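Local coordinates for protein diaminopimelate decarboxylase (Helicobacter pylori, PDB 2QGH) that catalyses the pyridoxal-5'-phosphate-dependent decarboxylation of meso-diaminopimelate to L-lysine, the final step of bacterial lysine biosynthesis, at residues A[113-121]-A[138-146]; A[310-321]-A[382-392]. All coordinates share one frame; numbering follows the deposited sequence.

Contact 1 (A[113-121]-A[138-146]); sequences SAFEIEQAL and TIETIAQSL
Ile142 and Leu121 interlock knobs-into-holes between two neighbouring outer helices of the alpha/beta barrel, 114-122 and 133-146, which follow consecutive barrel strands. The local axes pass 9.7 Å apart at a crossing angle of -48°.

Ile142 enters a hole made by Ala114, Ile117, Glu118 and Leu121, and its two branches part to fill it. With chi1 at -64°, Ile142 CG2 lies anti to the backbone N and rests on Glu118, 3.8 Å from Glu118 CA. CG1 lies beside that N, and the chain beyond it is fully extended (chi2 180°), which carries Ile142 CD1 back along the helix to within 3.6 Å of Ala114 O.

Leu121 answers from the other helix. Leu121 CD1 drops among Ile139, Ile142, Ala143 and Leu146, coming 3.8 Å from Ala143 CA, where the small alanine lets it close on the backbone. Ile117 works both ways: its CG2 is 3.8 Å from Ile142 CD1, while its CD1 meets Thr138 CG2 at 3.8 Å, the two side chains crossing at about a right angle. The hydroxyl of Thr138 is taken up within its own helix by Met134 O.

Beneath the pair, Leu128 of the intervening strand 127-130 touches Ile117, Leu121 and Ile139. On another flank, Tyr297 of the second subunit packs on Ile117 and Thr138.

At the start of helix 114-122, Ser113 and Glu116 form a capping box. Toward the far end of the other segment, Ser145 OG donates to Ile142 O at 2.8 Å, joining Leu146 N on the same face of that carbonyl.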
loop_
_atom_site.group_PDB
_atom_site.type_symbol
_atom_site.label_atom_id
_atom_site.label_comp_id
_atom_site.label_asym_id
_atom_site.label_seq_id
_atom_site.Cartn_x
_atom_site.Cartn_y
_atom_site.Cartn_z
ATOM N N SER A 113 20.376 5.460 5.280
ATOM C CA SER A 113 21.447 4.494 5.443
ATOM C C SER A 113 22.776 5.144 5.064
ATOM O O SER A 113 22.801 6.199 4.439
ATOM C CB SER A 113 21.197 3.256 4.579
ATOM O OG SER A 113 21.327 3.553 3.201
ATOM N N ALA A 114 23.876 4.516 5.464
ATOM C CA ALA A 114 25.205 5.025 5.153
ATOM C C ALA A 114 25.312 5.293 3.660
ATOM O O ALA A 114 25.924 6.274 3.241
ATOM C CB ALA A 114 26.264 4.018 5.571
ATOM N N PHE A 115 24.719 4.423 2.851
ATOM C CA PHE A 115 24.789 4.631 1.410
ATOM C C PHE A 115 24.102 5.937 1.013
ATOM O O PHE A 115 24.652 6.719 0.238
ATOM C CB PHE A 115 24.151 3.472 0.644
ATOM C CG PHE A 115 24.170 3.666 -0.845
ATOM C CD1 PHE A 115 25.379 3.713 -1.534
ATOM C CD2 PHE A 115 22.989 3.837 -1.555
ATOM C CE1 PHE A 115 25.407 3.932 -2.912
ATOM C CE2 PHE A 115 23.002 4.054 -2.927
ATOM C CZ PHE A 115 24.213 4.103 -3.610
ATOM N N GLU A 116 22.906 6.172 1.547
ATOM C CA GLU A 116 22.161 7.386 1.230
ATOM C C GLU A 116 22.901 8.638 1.735
ATOM O O GLU A 116 22.987 9.650 1.030
ATOM C CB GLU A 116 20.739 7.312 1.823
ATOM C CG GLU A 116 19.846 6.213 1.211
ATOM C CD GLU A 116 18.401 6.258 1.716
ATOM O OE1 GLU A 116 18.189 6.185 2.945
ATOM O OE2 GLU A 116 17.473 6.365 0.884
ATOM N N ILE A 117 23.440 8.571 2.947
ATOM C CA ILE A 117 24.179 9.704 3.511
ATOM C C ILE A 117 25.359 10.067 2.610
ATOM O O ILE A 117 25.490 11.207 2.156
ATOM C CB ILE A 117 24.731 9.377 4.922
ATOM C CG1 ILE A 117 23.576 9.143 5.897
ATOM C CG2 ILE A 117 25.620 10.507 5.406
ATOM C CD1 ILE A 117 24.014 8.604 7.246
ATOM N N GLU A 118 26.219 9.084 2.360
ATOM C CA GLU A 118 27.392 9.265 1.513
ATOM C C GLU A 118 27.039 9.850 0.144
ATOM O O GLU A 118 27.689 10.782 -0.328
ATOM C CB GLU A 118 28.100 7.926 1.320
ATOM C CG GLU A 118 29.252 7.969 0.334
ATOM C CD GLU A 118 29.454 6.641 -0.355
ATOM O OE1 GLU A 118 29.783 5.655 0.338
ATOM O OE2 GLU A 118 29.272 6.578 -1.591
ATOM N N GLN A 119 26.013 9.295 -0.492
ATOM C CA GLN A 119 25.589 9.749 -1.811
ATOM C C GLN A 119 25.086 11.173 -1.783
ATOM O O GLN A 119 25.333 11.944 -2.703
ATOM C CB GLN A 119 24.491 8.834 -2.363
ATOM C CG GLN A 119 24.987 7.463 -2.772
ATOM C CD GLN A 119 26.103 7.546 -3.799
ATOM O OE1 GLN A 119 25.893 7.998 -4.927
ATOM N NE2 GLN A 119 27.301 7.121 -3.408
ATOM N N ALA A 120 24.381 11.522 -0.718
ATOM C CA ALA A 120 23.837 12.861 -0.593
ATOM C C ALA A 120 24.943 13.893 -0.431
ATOM O O ALA A 120 24.903 14.955 -1.049
ATOM C CB ALA A 120 22.884 12.921 0.584
ATOM N N LEU A 121 25.925 13.575 0.406
ATOM C CA LEU A 121 27.046 14.475 0.661
ATOM C C LEU A 121 27.846 14.743 -0.604
ATOM O O LEU A 121 28.371 15.836 -0.801
ATOM C CB LEU A 121 27.976 13.881 1.719
ATOM C CG LEU A 121 27.407 13.683 3.123
ATOM C CD1 LEU A 121 28.493 13.060 3.993
ATOM C CD2 LEU A 121 26.941 15.013 3.708
ATOM N N THR A 138 26.980 9.349 12.604
ATOM C CA THR A 138 27.161 8.533 11.416
ATOM C C THR A 138 27.544 9.420 10.243
ATOM O O THR A 138 28.466 9.106 9.487
ATOM C CB THR A 138 25.877 7.765 11.090
ATOM O OG1 THR A 138 25.513 6.966 12.221
ATOM C CG2 THR A 138 26.083 6.859 9.892
ATOM N N ILE A 139 26.835 10.534 10.100
ATOM C CA ILE A 139 27.107 11.477 9.027
ATOM C C ILE A 139 28.526 12.030 9.172
ATOM O O ILE A 139 29.263 12.155 8.187
ATOM C CB ILE A 139 26.104 12.644 9.061
ATOM C CG1 ILE A 139 24.686 12.115 8.828
ATOM C CG2 ILE A 139 26.470 13.680 8.008
ATOM C CD1 ILE A 139 23.587 13.157 9.039
ATOM N N GLU A 140 28.905 12.354 10.405
ATOM C CA GLU A 140 30.229 12.893 10.671
ATOM C C GLU A 140 31.322 11.952 10.198
ATOM O O GLU A 140 32.280 12.372 9.543
ATOM C CB GLU A 140 30.428 13.149 12.163
ATOM C CG GLU A 140 31.705 13.909 12.455
ATOM C CD GLU A 140 32.028 13.958 13.924
ATOM O OE1 GLU A 140 32.834 14.820 14.336
ATOM O OE2 GLU A 140 31.481 13.121 14.668
ATOM N N THR A 141 31.188 10.678 10.546
ATOM C CA THR A 141 32.175 9.684 10.153
ATOM C C THR A 141 32.305 9.599 8.636
ATOM O O THR A 141 33.409 9.469 8.104
ATOM C CB THR A 141 31.798 8.292 10.698
ATOM O OG1 THR A 141 31.790 8.330 12.129
ATOM C CG2 THR A 141 32.796 7.245 10.230
ATOM N N ILE A 142 31.174 9.667 7.939
ATOM C CA ILE A 142 31.189 9.574 6.487
ATOM C C ILE A 142 31.732 10.856 5.867
ATOM O O ILE A 142 32.496 10.810 4.908
ATOM C CB ILE A 142 29.774 9.269 5.931
ATOM C CG1 ILE A 142 29.312 7.889 6.425
ATOM C CG2 ILE A 142 29.791 9.293 4.400
ATOM C CD1 ILE A 142 27.936 7.480 5.937
ATOM N N ALA A 143 31.350 11.999 6.424
ATOM C CA ALA A 143 31.818 13.278 5.908
ATOM C C ALA A 143 33.333 13.347 6.069
ATOM O O ALA A 143 34.058 13.805 5.178
ATOM C CB ALA A 143 31.158 14.419 6.664
ATOM N N GLN A 144 33.801 12.874 7.215
ATOM C CA GLN A 144 35.216 12.884 7.510
ATOM C C GLN A 144 36.015 12.081 6.498
ATOM O O GLN A 144 37.082 12.513 6.059
ATOM C CB GLN A 144 35.454 12.328 8.904
ATOM C CG GLN A 144 36.895 12.432 9.351
ATOM C CD GLN A 144 37.080 12.056 10.798
ATOM O OE1 GLN A 144 38.142 12.278 11.370
ATOM N NE2 GLN A 144 36.043 11.483 11.404
ATOM N N SER A 145 35.505 10.917 6.117
ATOM C CA SER A 145 36.225 10.080 5.169
ATOM C C SER A 145 36.235 10.700 3.788
ATOM O O SER A 145 37.137 10.443 2.994
ATOM C CB SER A 145 35.601 8.691 5.093
ATOM O OG SER A 145 34.334 8.748 4.482
ATOM N N LEU A 146 35.226 11.516 3.498
ATOM C CA LEU A 146 35.145 12.169 2.192
ATOM C C LEU A 146 35.863 13.516 2.240
ATOM O O LEU A 146 36.016 14.187 1.221
ATOM C CB LEU A 146 33.680 12.366 1.779
ATOM C CG LEU A 146 32.826 11.121 1.522
ATOM C CD1 LEU A 146 31.378 11.538 1.298
ATOM C CD2 LEU A 146 33.357 10.360 0.313
#

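Contact 2 (A[310-321]-A[382-392]); sequences DAGMNDFLRPSL and MASQYNSRPKL. With LYS (lysine), chain C.
The Arg389 guanidinium meets the 310-321 segment mainly along its edge. Asp315 OD2 and Asp310 O both lie there, near the plane, while Asn314 OD1 approaches obliquely, too close to NH1 for the detail to be trusted. Arg389 NH1 makes a salt bridge to Asp315 OD2 at 2.7 Å, on the syn side of the carboxylate, although the two planes are turned 69° apart. Asp315 OD2 also takes Gly312 N on its anti side at 2.8 Å; two donors thus grip it and fix the carboxylate's rotation. A water donates to Asp315 OD1 and to Pro390 O and accepts from Asn314 ND2; Leu392 CG lies against Asp315 OD1.

The Asn314 amide sends ND2 to Ser384 O at 3.0 Å, nearly straight (169°) and close to the amide plane. Ser384 N returns a bond to Asn314 O, 2.7 Å long. These links tie two loops of the C-terminal beta domain found in decarboxylases of the alanine racemase-like fold. Ser384 OG closes an ST turn by accepting from Tyr386 N.

Farther along, Met382 bends at chi3 (90°), turning CE against Leu321 CD1 at 3.6 Å and leaving SD 3.6 Å from the N of the bound lysine. Tyr386 of the second subunit packs on Met382. Arg318 holds the ligand's carboxylate: Arg318 NE donates to the lysine O at 2.8 Å, and NH2 makes a weak bond to OXT.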
loop_
_atom_site.group_PDB
_atom_site.type_symbol
_atom_site.label_atom_id
_atom_site.label_comp_id
_atom_site.label_asym_id
_atom_site.label_seq_id
_atom_site.Cartn_x
_atom_site.Cartn_y
_atom_site.Cartn_z
ATOM N N ASP A 310 -13.523 0.165 -11.896
ATOM C CA ASP A 310 -12.297 -0.564 -12.225
ATOM C C ASP A 310 -10.990 -0.153 -11.543
ATOM O O ASP A 310 -9.955 -0.747 -11.818
ATOM C CB ASP A 310 -12.086 -0.641 -13.757
ATOM C CG ASP A 310 -11.963 0.728 -14.430
ATOM O OD1 ASP A 310 -11.788 1.749 -13.736
ATOM O OD2 ASP A 310 -12.030 0.777 -15.680
ATOM N N ALA A 311 -11.030 0.849 -10.666
ATOM C CA ALA A 311 -9.842 1.277 -9.918
ATOM C C ALA A 311 -10.003 0.651 -8.531
ATOM O O ALA A 311 -11.122 0.391 -8.101
ATOM C CB ALA A 311 -9.784 2.801 -9.805
ATOM N N GLY A 312 -8.902 0.396 -7.834
ATOM C CA GLY A 312 -9.018 -0.214 -6.526
ATOM C C GLY A 312 -8.065 0.348 -5.492
ATOM O O GLY A 312 -7.276 1.249 -5.775
ATOM N N MET A 313 -8.130 -0.205 -4.290
ATOM C CA MET A 313 -7.278 0.241 -3.201
ATOM C C MET A 313 -5.792 0.167 -3.548
ATOM O O MET A 313 -4.994 0.948 -3.028
ATOM C CB MET A 313 -7.566 -0.582 -1.951
ATOM C CG MET A 313 -7.219 -2.056 -2.093
ATOM S SD MET A 313 -7.552 -2.903 -0.551
ATOM C CE MET A 313 -6.222 -2.236 0.516
ATOM N N ASN A 314 -5.406 -0.762 -4.421
ATOM C CA ASN A 314 -3.999 -0.849 -4.800
ATOM C C ASN A 314 -3.593 0.436 -5.523
ATOM O O ASN A 314 -2.447 0.871 -5.425
ATOM C CB ASN A 314 -3.730 -2.056 -5.711
ATOM C CG ASN A 314 -4.299 -1.877 -7.100
ATOM O OD1 ASN A 314 -5.512 -1.894 -7.290
ATOM N ND2 ASN A 314 -3.427 -1.699 -8.081
ATOM N N ASP A 315 -4.535 1.046 -6.236
ATOM C CA ASP A 315 -4.264 2.285 -6.972
ATOM C C ASP A 315 -4.379 3.510 -6.075
ATOM O O ASP A 315 -3.659 4.489 -6.245
ATOM C CB ASP A 315 -5.256 2.481 -8.122
ATOM C CG ASP A 315 -5.350 1.284 -9.040
ATOM O OD1 ASP A 315 -4.319 0.882 -9.620
ATOM O OD2 ASP A 315 -6.474 0.760 -9.188
ATOM N N PHE A 316 -5.307 3.457 -5.130
ATOM C CA PHE A 316 -5.541 4.583 -4.237
ATOM C C PHE A 316 -5.763 4.039 -2.842
ATOM O O PHE A 316 -6.832 3.523 -2.522
ATOM C CB PHE A 316 -6.764 5.369 -4.723
ATOM C CG PHE A 316 -7.041 6.610 -3.937
ATOM C CD1 PHE A 316 -6.050 7.579 -3.767
ATOM C CD2 PHE A 316 -8.292 6.816 -3.360
ATOM C CE1 PHE A 316 -6.302 8.736 -3.028
ATOM C CE2 PHE A 316 -8.556 7.972 -2.618
ATOM C CZ PHE A 316 -7.559 8.933 -2.451
ATOM N N LEU A 317 -4.736 4.189 -2.014
ATOM C CA LEU A 317 -4.718 3.677 -0.651
ATOM C C LEU A 317 -5.305 4.542 0.469
ATOM O O LEU A 317 -5.628 4.025 1.545
ATOM C CB LEU A 317 -3.265 3.333 -0.306
ATOM C CG LEU A 317 -2.948 2.439 0.893
ATOM C CD1 LEU A 317 -3.607 1.064 0.693
ATOM C CD2 LEU A 317 -1.438 2.302 1.038
ATOM N N ARG A 318 -5.465 5.842 0.229
ATOM C CA ARG A 318 -5.938 6.742 1.280
ATOM C C ARG A 318 -7.198 6.353 2.067
ATOM O O ARG A 318 -7.189 6.366 3.301
ATOM C CB ARG A 318 -6.081 8.174 0.732
ATOM C CG ARG A 318 -4.780 8.775 0.198
ATOM C CD ARG A 318 -4.688 10.283 0.445
ATOM N NE ARG A 318 -4.442 10.574 1.854
ATOM C CZ ARG A 318 -5.229 11.321 2.625
ATOM N NH1 ARG A 318 -6.329 11.871 2.132
ATOM N NH2 ARG A 318 -4.919 11.509 3.899
ATOM N N PRO A 319 -8.293 5.995 1.377
ATOM C CA PRO A 319 -9.516 5.622 2.098
ATOM C C PRO A 319 -9.324 4.528 3.143
ATOM O O PRO A 319 -9.752 4.671 4.288
ATOM C CB PRO A 319 -10.460 5.189 0.978
ATOM C CG PRO A 319 -10.012 6.018 -0.169
ATOM C CD PRO A 319 -8.508 5.912 -0.077
ATOM N N SER A 320 -8.678 3.434 2.760
ATOM C CA SER A 320 -8.471 2.327 3.693
ATOM C C SER A 320 -7.422 2.617 4.772
ATOM O O SER A 320 -7.619 2.297 5.946
ATOM C CB SER A 320 -8.099 1.057 2.914
ATOM O OG SER A 320 -7.082 1.315 1.952
ATOM N N LEU A 321 -6.314 3.234 4.378
ATOM C CA LEU A 321 -5.241 3.550 5.319
ATOM C C LEU A 321 -5.586 4.639 6.326
ATOM O O LEU A 321 -5.212 4.548 7.494
ATOM C CB LEU A 321 -3.977 3.984 4.570
ATOM C CG LEU A 321 -2.659 3.241 4.810
ATOM C CD1 LEU A 321 -1.533 4.172 4.406
ATOM C CD2 LEU A 321 -2.489 2.823 6.262
ATOM N N MET A 382 1.676 5.869 -3.316
ATOM C CA MET A 382 1.518 4.790 -2.332
ATOM C C MET A 382 0.863 3.580 -2.995
ATOM O O MET A 382 0.556 2.585 -2.325
ATOM C CB MET A 382 0.630 5.226 -1.163
ATOM C CG MET A 382 1.125 6.424 -0.377
ATOM S SD MET A 382 0.086 6.684 1.090
ATOM C CE MET A 382 0.972 5.668 2.286
ATOM N N ALA A 383 0.648 3.680 -4.308
ATOM C CA ALA A 383 0.010 2.620 -5.081
ATOM C C ALA A 383 0.870 1.361 -5.170
ATOM O O ALA A 383 2.095 1.440 -5.188
ATOM C CB ALA A 383 -0.329 3.129 -6.489
ATOM N N SER A 384 0.211 0.205 -5.230
ATOM C CA SER A 384 0.897 -1.083 -5.317
ATOM C C SER A 384 0.326 -1.900 -6.470
ATOM O O SER A 384 -0.548 -1.424 -7.196
ATOM C CB SER A 384 0.699 -1.875 -4.034
ATOM O OG SER A 384 -0.650 -2.306 -3.944
ATOM N N GLN A 385 0.813 -3.132 -6.612
ATOM C CA GLN A 385 0.357 -4.043 -7.658
ATOM C C GLN A 385 -0.467 -5.184 -7.056
ATOM O O GLN A 385 -0.656 -6.234 -7.674
ATOM C CB GLN A 385 1.557 -4.617 -8.402
ATOM C CG GLN A 385 2.509 -3.559 -8.918
ATOM C CD GLN A 385 3.726 -4.166 -9.574
ATOM O OE1 GLN A 385 4.438 -4.963 -8.966
ATOM N NE2 GLN A 385 3.972 -3.796 -10.822
ATOM N N TYR A 386 -0.948 -4.965 -5.840
ATOM C CA TYR A 386 -1.758 -5.949 -5.139
ATOM C C TYR A 386 -2.847 -6.545 -6.058
ATOM O O TYR A 386 -3.473 -5.828 -6.842
ATOM C CB TYR A 386 -2.374 -5.284 -3.904
ATOM C CG TYR A 386 -3.153 -6.209 -2.995
ATOM C CD1 TYR A 386 -2.660 -7.472 -2.666
ATOM C CD2 TYR A 386 -4.377 -5.807 -2.446
ATOM C CE1 TYR A 386 -3.369 -8.316 -1.811
ATOM C CE2 TYR A 386 -5.088 -6.635 -1.589
ATOM C CZ TYR A 386 -4.579 -7.893 -1.277
ATOM O OH TYR A 386 -5.283 -8.734 -0.446
ATOM N N ASN A 387 -3.060 -7.858 -5.941
ATOM C CA ASN A 387 -4.030 -8.586 -6.763
ATOM C C ASN A 387 -3.462 -8.672 -8.184
ATOM O O ASN A 387 -4.182 -8.956 -9.141
ATOM C CB ASN A 387 -5.396 -7.870 -6.790
ATOM C CG ASN A 387 -6.224 -8.098 -5.516
ATOM O OD1 ASN A 387 -5.683 -8.333 -4.423
ATOM N ND2 ASN A 387 -7.549 -8.009 -5.657
ATOM N N SER A 388 -2.159 -8.435 -8.314
ATOM C CA SER A 388 -1.509 -8.464 -9.622
ATOM C C SER A 388 -2.210 -7.529 -10.608
ATOM O O SER A 388 -2.664 -7.957 -11.668
ATOM C CB SER A 388 -1.495 -9.881 -10.194
ATOM O OG SER A 388 -0.544 -10.687 -9.536
ATOM N N ARG A 389 -2.302 -6.256 -10.233
ATOM C CA ARG A 389 -2.914 -5.228 -11.067
ATOM C C ARG A 389 -1.777 -4.260 -11.404
ATOM O O ARG A 389 -1.160 -3.683 -10.515
ATOM C CB ARG A 389 -4.038 -4.498 -10.300
ATOM C CG ARG A 389 -5.205 -5.397 -9.838
ATOM C CD ARG A 389 -6.291 -4.636 -9.051
ATOM N NE ARG A 389 -7.198 -3.888 -9.927
ATOM C CZ ARG A 389 -7.094 -2.591 -10.187
ATOM N NH1 ARG A 389 -6.128 -1.886 -9.634
ATOM N NH2 ARG A 389 -7.940 -2.002 -11.012
ATOM N N PRO A 390 -1.476 -4.076 -12.697
ATOM C CA PRO A 390 -0.389 -3.164 -13.079
ATOM C C PRO A 390 -0.634 -1.707 -12.656
ATOM O O PRO A 390 -1.784 -1.263 -12.572
ATOM C CB PRO A 390 -0.333 -3.318 -14.602
ATOM C CG PRO A 390 -0.876 -4.711 -14.833
ATOM C CD PRO A 390 -2.040 -4.752 -13.877
ATOM N N LYS A 391 0.443 -0.973 -12.385
ATOM C CA LYS A 391 0.325 0.432 -12.005
ATOM C C LYS A 391 -0.313 1.198 -13.148
ATOM O O LYS A 391 -0.019 0.949 -14.308
ATOM C CB LYS A 391 1.693 1.034 -11.690
ATOM C CG LYS A 391 2.316 0.466 -10.435
ATOM C CD LYS A 391 3.292 1.434 -9.795
ATOM C CE LYS A 391 3.557 1.025 -8.359
ATOM N NZ LYS A 391 4.358 2.040 -7.594
ATOM N N LEU A 392 -1.171 2.147 -12.810
ATOM C CA LEU A 392 -1.893 2.934 -13.798
ATOM C C LEU A 392 -1.107 3.899 -14.695
ATOM O O LEU A 392 0.051 4.259 -14.432
ATOM C CB LEU A 392 -2.997 3.721 -13.087
ATOM C CG LEU A 392 -3.844 2.911 -12.109
ATOM C CD1 LEU A 392 -4.903 3.806 -11.462
ATOM C CD2 LEU A 392 -4.480 1.745 -12.852
HETATM N N LYS C . 0.661 9.471 3.287
HETATM C CA LYS C . -0.146 10.403 4.135
HETATM C C LYS C . -1.496 10.689 3.476
HETATM O O LYS C . -1.827 9.962 2.517
HETATM C CB LYS C . 0.631 11.713 4.358
HETATM C CG LYS C . 1.903 11.524 5.171
HETATM C CD LYS C . 2.837 12.716 5.083
HETATM C CE LYS C . 4.079 12.467 5.937
HETATM N NZ LYS C . 5.159 13.502 5.796
HETATM O OXT LYS C . -2.203 11.621 3.917
HETATM O O HOH W 1 -3.939 -1.273 -10.834
#

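In the fold
Contact 1 closes before contact 2 opens along the chain, and the two lie in different domains of the subunit: their centres are 35 Å apart and their nearest atoms about 16 Å. Contact 1 belongs to the outer helical layer of the eight-stranded parallel barrel, within the pyridoxal-binding domain. Contact 2 joins loops around the mixed sheet of the other domain, the later segment running between strands 369-372 and 393-397. The second subunit reaches both. It packs on the outside of contact 1, whereas at contact 2 it helps build the lysine pocket, so the active site depends on the dimer as well as on both domains.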